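Local coordinates for protein GTPase subunit of restriction endonuclease (Thermococcus gammatolerans, PDB 6P0F) that probably recognises and binds DNA through its YTH-type N-terminal domain, as part of a McrB homolog, the GTPase subunit of a restriction endonuclease, at residues Met1-Gly11 with Phe152-Met163. Residues are numbered along the deposited sequence; the frame is centred on the assembly and turned at random.
Sequences MENQLFIIGIG and FPIAGYVKPERM. With SO4 (sulfate ion), chain C.
Strands 5-11 and 155-158 run antiparallel, their axes approaching to 4.6 Å at 157°. Ile-7 and Gly-156 form the hydrogen-bonded pair at the middle: Gly-156 N donates to Ile-7 O at 2.8 Å within the carbonyl plane, while Ile-7 N reaches Gly-156 O from above the plane of that carbonyl. Val-158 N donates to Leu-5 O; beyond the start of strand 155-158, Gly-9 N adds a longer bond of 3.2 Å to Ile-154 O. On the face carrying Leu-5, Ile-7 and Val-158, CG and CD2 of Leu-5 pack against CB and CG2 of Val-158, and CG2 of Val-158 also meets CD1 of Ile-7 at 3.7 Å. The CG2 branch of Ile-7 packs across CG of Pro-153. Strand 5-11 pairs in parallel with strand 70-76 along one edge and takes 155-158 along the other, within the mixed sheet of this YTH-type domain. The first turn of helix 160-174 brings in selenomethionine Met-163: extended through chi1 (178°) and chi2, then bent at chi3, it lays its CE methyl over Leu-5 N at 3.1 Å, a buried nitrogen with no hydrogen-bond partner in the model. Its SE lies 3.7 Å from the SE of selenomethionine Met-1, the two side chains running antiparallel where they pass. On the opposite face, that of Phe-6 and Tyr-157, CE1 of Phe-6 touches CD1 of Tyr-157 at 3.7 Å, the ring planes 51° apart, and CB of Gln-4 abuts the Tyr-157 ring edge. NE2 of Gln-4 donates to Lys-64 O and Asp-69 OD2. At the far end, the edge of the Phe-152 ring meets Ile-10 O, 3.5 Å from CZ.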
loop_
_atom_site.group_PDB
_atom_site.type_symbol
_atom_site.label_atom_id
_atom_site.label_comp_id
_atom_site.label_asym_id
_atom_site.label_seq_id
_atom_site.Cartn_x
_atom_site.Cartn_y
_atom_site.Cartn_z
HETATM N N MSE A 1 -15.702 0.194 13.773
HETATM C CA MSE A 1 -14.501 -0.209 13.042
HETATM C C MSE A 1 -13.282 -0.313 13.944
HETATM O O MSE A 1 -12.758 0.707 14.401
HETATM C CB MSE A 1 -14.204 0.800 11.912
HETATM C CG MSE A 1 -15.293 0.943 10.854
HETATM SE SE MSE A 1 -15.549 -0.719 9.774
HETATM C CE MSE A 1 -17.490 -0.935 10.049
ATOM N N GLU A 2 -12.788 -1.534 14.167
ATOM C CA GLU A 2 -11.594 -1.695 14.979
ATOM C C GLU A 2 -10.313 -1.480 14.178
ATOM O O GLU A 2 -9.251 -1.251 14.767
ATOM C CB GLU A 2 -11.584 -3.078 15.625
ATOM C CG GLU A 2 -10.675 -3.164 16.833
ATOM C CD GLU A 2 -11.147 -2.302 17.990
ATOM O OE1 GLU A 2 -10.284 -1.777 18.727
ATOM O OE2 GLU A 2 -12.374 -2.137 18.147
ATOM N N ASN A 3 -10.390 -1.503 12.855
ATOM C CA ASN A 3 -9.225 -1.245 12.024
ATOM C C ASN A 3 -9.565 -0.149 11.025
ATOM O O ASN A 3 -10.683 0.371 10.983
ATOM C CB ASN A 3 -8.765 -2.516 11.316
ATOM C CG ASN A 3 -9.926 -3.369 10.855
ATOM O OD1 ASN A 3 -10.794 -2.896 10.127
ATOM N ND2 ASN A 3 -9.964 -4.633 11.294
ATOM N N GLN A 4 -8.561 0.234 10.251
ATOM C CA GLN A 4 -8.652 1.361 9.350
ATOM C C GLN A 4 -8.442 0.899 7.915
ATOM O O GLN A 4 -7.830 -0.130 7.649
ATOM C CB GLN A 4 -7.637 2.430 9.739
ATOM C CG GLN A 4 -7.858 2.950 11.156
ATOM C CD GLN A 4 -6.759 3.832 11.661
ATOM O OE1 GLN A 4 -7.017 4.929 12.163
ATOM N NE2 GLN A 4 -5.513 3.375 11.538
ATOM N N LEU A 5 -8.986 1.682 6.989
ATOM C CA LEU A 5 -8.834 1.454 5.562
ATOM C C LEU A 5 -8.197 2.696 4.958
ATOM O O LEU A 5 -8.692 3.815 5.154
ATOM C CB LEU A 5 -10.170 1.152 4.890
ATOM C CG LEU A 5 -10.212 1.079 3.361
ATOM C CD1 LEU A 5 -9.262 -0.062 2.913
ATOM C CD2 LEU A 5 -11.638 0.881 2.855
ATOM N N PHE A 6 -7.080 2.507 4.250
ATOM C CA PHE A 6 -6.365 3.579 3.582
ATOM C C PHE A 6 -6.343 3.334 2.081
ATOM O O PHE A 6 -6.430 2.189 1.630
ATOM C CB PHE A 6 -4.932 3.686 4.098
ATOM C CG PHE A 6 -4.850 3.962 5.552
ATOM C CD1 PHE A 6 -4.978 5.254 6.030
ATOM C CD2 PHE A 6 -4.679 2.927 6.458
ATOM C CE1 PHE A 6 -4.922 5.521 7.386
ATOM C CE2 PHE A 6 -4.601 3.200 7.822
ATOM C CZ PHE A 6 -4.756 4.512 8.279
ATOM N N ILE A 7 -6.255 4.430 1.315
ATOM C CA ILE A 7 -6.047 4.383 -0.132
ATOM C C ILE A 7 -4.696 5.009 -0.437
ATOM O O ILE A 7 -4.401 6.132 -0.003
ATOM C CB ILE A 7 -7.149 5.122 -0.908
ATOM C CG1 ILE A 7 -8.485 4.431 -0.729
ATOM C CG2 ILE A 7 -6.777 5.225 -2.394
ATOM C CD1 ILE A 7 -9.649 5.344 -1.094
ATOM N N ILE A 8 -3.860 4.287 -1.175
ATOM C CA ILE A 8 -2.573 4.817 -1.613
ATOM C C ILE A 8 -2.551 4.794 -3.124
ATOM O O ILE A 8 -2.730 3.753 -3.754
ATOM C CB ILE A 8 -1.410 4.033 -1.008
ATOM C CG1 ILE A 8 -1.400 4.242 0.503
ATOM C CG2 ILE A 8 -0.075 4.485 -1.628
ATOM C CD1 ILE A 8 -0.365 3.337 1.213
ATOM N N GLY A 9 -2.322 5.981 -3.732
ATOM C CA GLY A 9 -2.384 6.129 -5.156
ATOM C C GLY A 9 -0.975 6.002 -5.734
ATOM O O GLY A 9 -0.089 6.761 -5.363
ATOM N N ILE A 10 -0.810 5.039 -6.619
ATOM C CA ILE A 10 0.482 4.745 -7.250
ATOM C C ILE A 10 0.403 5.240 -8.683
ATOM O O ILE A 10 -0.334 4.677 -9.497
ATOM C CB ILE A 10 0.792 3.239 -7.219
ATOM C CG1 ILE A 10 0.734 2.661 -5.799
ATOM C CG2 ILE A 10 2.155 2.951 -7.931
ATOM C CD1 ILE A 10 1.757 3.226 -4.867
ATOM N N GLY A 11 1.165 6.287 -9.022
ATOM C CA GLY A 11 1.072 6.830 -10.370
ATOM C C GLY A 11 1.908 6.056 -11.373
ATOM O O GLY A 11 3.114 5.865 -11.175
ATOM N N PHE A 152 -8.262 9.857 -6.722
ATOM C CA PHE A 152 -6.940 9.220 -6.818
ATOM C C PHE A 152 -6.013 9.951 -5.862
ATOM O O PHE A 152 -5.112 10.699 -6.274
ATOM C CB PHE A 152 -6.444 9.262 -8.271
ATOM C CG PHE A 152 -5.230 8.408 -8.570
ATOM C CD1 PHE A 152 -5.137 7.120 -8.149
ATOM C CD2 PHE A 152 -4.194 8.902 -9.343
ATOM C CE1 PHE A 152 -4.026 6.348 -8.455
ATOM C CE2 PHE A 152 -3.090 8.136 -9.646
ATOM C CZ PHE A 152 -2.995 6.851 -9.186
ATOM N N PRO A 153 -6.195 9.746 -4.555
ATOM C CA PRO A 153 -5.365 10.455 -3.581
ATOM C C PRO A 153 -3.962 9.885 -3.538
ATOM O O PRO A 153 -3.739 8.693 -3.768
ATOM C CB PRO A 153 -6.093 10.234 -2.252
ATOM C CG PRO A 153 -6.729 8.882 -2.415
ATOM C CD PRO A 153 -7.123 8.793 -3.897
ATOM N N ILE A 154 -2.997 10.750 -3.213
ATOM C CA ILE A 154 -1.670 10.216 -2.902
ATOM C C ILE A 154 -1.738 9.305 -1.686
ATOM O O ILE A 154 -1.175 8.200 -1.683
ATOM C CB ILE A 154 -0.659 11.359 -2.722
ATOM C CG1 ILE A 154 -0.319 11.941 -4.097
ATOM C CG2 ILE A 154 0.599 10.842 -2.073
ATOM C CD1 ILE A 154 0.508 13.183 -4.024
ATOM N N ALA A 155 -2.451 9.736 -0.641
ATOM C CA ALA A 155 -2.702 8.933 0.544
ATOM C C ALA A 155 -4.006 9.404 1.160
ATOM O O ALA A 155 -4.123 10.580 1.525
ATOM C CB ALA A 155 -1.566 9.057 1.553
ATOM N N GLY A 156 -4.971 8.504 1.268
ATOM C CA GLY A 156 -6.273 8.835 1.819
ATOM C C GLY A 156 -6.688 7.893 2.931
ATOM O O GLY A 156 -6.262 6.736 2.993
ATOM N N TYR A 157 -7.523 8.415 3.823
ATOM C CA TYR A 157 -8.124 7.654 4.908
ATOM C C TYR A 157 -9.608 7.516 4.618
ATOM O O TYR A 157 -10.279 8.520 4.321
ATOM C CB TYR A 157 -7.907 8.352 6.253
ATOM C CG TYR A 157 -8.732 7.779 7.385
ATOM C CD1 TYR A 157 -8.440 6.528 7.922
ATOM C CD2 TYR A 157 -9.795 8.483 7.931
ATOM C CE1 TYR A 157 -9.179 5.996 8.956
ATOM C CE2 TYR A 157 -10.539 7.959 8.981
ATOM C CZ TYR A 157 -10.229 6.720 9.484
ATOM O OH TYR A 157 -10.954 6.180 10.520
ATOM N N VAL A 158 -10.122 6.291 4.654
ATOM C CA VAL A 158 -11.529 6.051 4.356
ATOM C C VAL A 158 -12.290 6.098 5.683
ATOM O O VAL A 158 -12.118 5.237 6.554
ATOM C CB VAL A 158 -11.752 4.732 3.610
ATOM C CG1 VAL A 158 -13.226 4.548 3.262
ATOM C CG2 VAL A 158 -10.916 4.729 2.325
ATOM N N LYS A 159 -13.134 7.115 5.838
ATOM C CA LYS A 159 -13.827 7.276 7.100
ATOM C C LYS A 159 -14.719 6.074 7.367
ATOM O O LYS A 159 -15.253 5.450 6.441
ATOM C CB LYS A 159 -14.634 8.576 7.096
ATOM C CG LYS A 159 -13.727 9.787 7.071
ATOM C CD LYS A 159 -14.394 11.053 7.592
ATOM C CE LYS A 159 -13.455 12.247 7.430
ATOM N NZ LYS A 159 -14.017 13.466 8.083
ATOM N N PRO A 160 -14.913 5.739 8.643
ATOM C CA PRO A 160 -15.728 4.564 8.996
ATOM C C PRO A 160 -17.102 4.505 8.335
ATOM O O PRO A 160 -17.553 3.424 7.929
ATOM C CB PRO A 160 -15.871 4.695 10.522
ATOM C CG PRO A 160 -14.758 5.555 10.965
ATOM C CD PRO A 160 -14.342 6.426 9.816
ATOM N N GLU A 161 -17.783 5.646 8.212
ATOM C CA GLU A 161 -19.130 5.623 7.658
ATOM C C GLU A 161 -19.122 5.182 6.200
ATOM O O GLU A 161 -20.115 4.613 5.718
ATOM C CB GLU A 161 -19.772 6.997 7.851
ATOM C CG GLU A 161 -18.943 8.174 7.366
ATOM C CD GLU A 161 -18.014 8.758 8.429
ATOM O OE1 GLU A 161 -17.646 8.022 9.376
ATOM O OE2 GLU A 161 -17.642 9.953 8.296
ATOM N N ARG A 162 -18.003 5.393 5.495
ATOM C CA ARG A 162 -17.854 4.837 4.161
ATOM C C ARG A 162 -17.303 3.423 4.169
ATOM O O ARG A 162 -17.724 2.586 3.357
ATOM C CB ARG A 162 -16.862 5.631 3.321
ATOM C CG ARG A 162 -17.166 6.934 3.030
ATOM C CD ARG A 162 -16.070 7.407 2.112
ATOM N NE ARG A 162 -16.262 8.807 2.042
ATOM C CZ ARG A 162 -17.041 9.392 1.149
ATOM N NH1 ARG A 162 -17.675 8.655 0.246
ATOM N NH2 ARG A 162 -17.167 10.691 1.169
HETATM N N MSE A 163 -16.278 3.189 5.000
HETATM C CA MSE A 163 -15.577 1.895 5.079
HETATM C C MSE A 163 -16.608 0.841 5.421
HETATM O O MSE A 163 -16.605 -0.258 4.856
HETATM C CB MSE A 163 -14.444 1.928 6.117
HETATM C CG MSE A 163 -13.727 0.638 6.268
HETATM SE SE MSE A 163 -12.633 0.731 7.934
HETATM C CE MSE A 163 -11.837 2.544 7.789
HETATM S S SO4 C . -14.827 12.141 3.827
HETATM O O1 SO4 C . -13.515 11.474 3.932
HETATM O O2 SO4 C . -15.738 11.189 3.214
HETATM O O3 SO4 C . -15.324 12.565 5.143
HETATM O O4 SO4 C . -14.752 13.356 3.048
#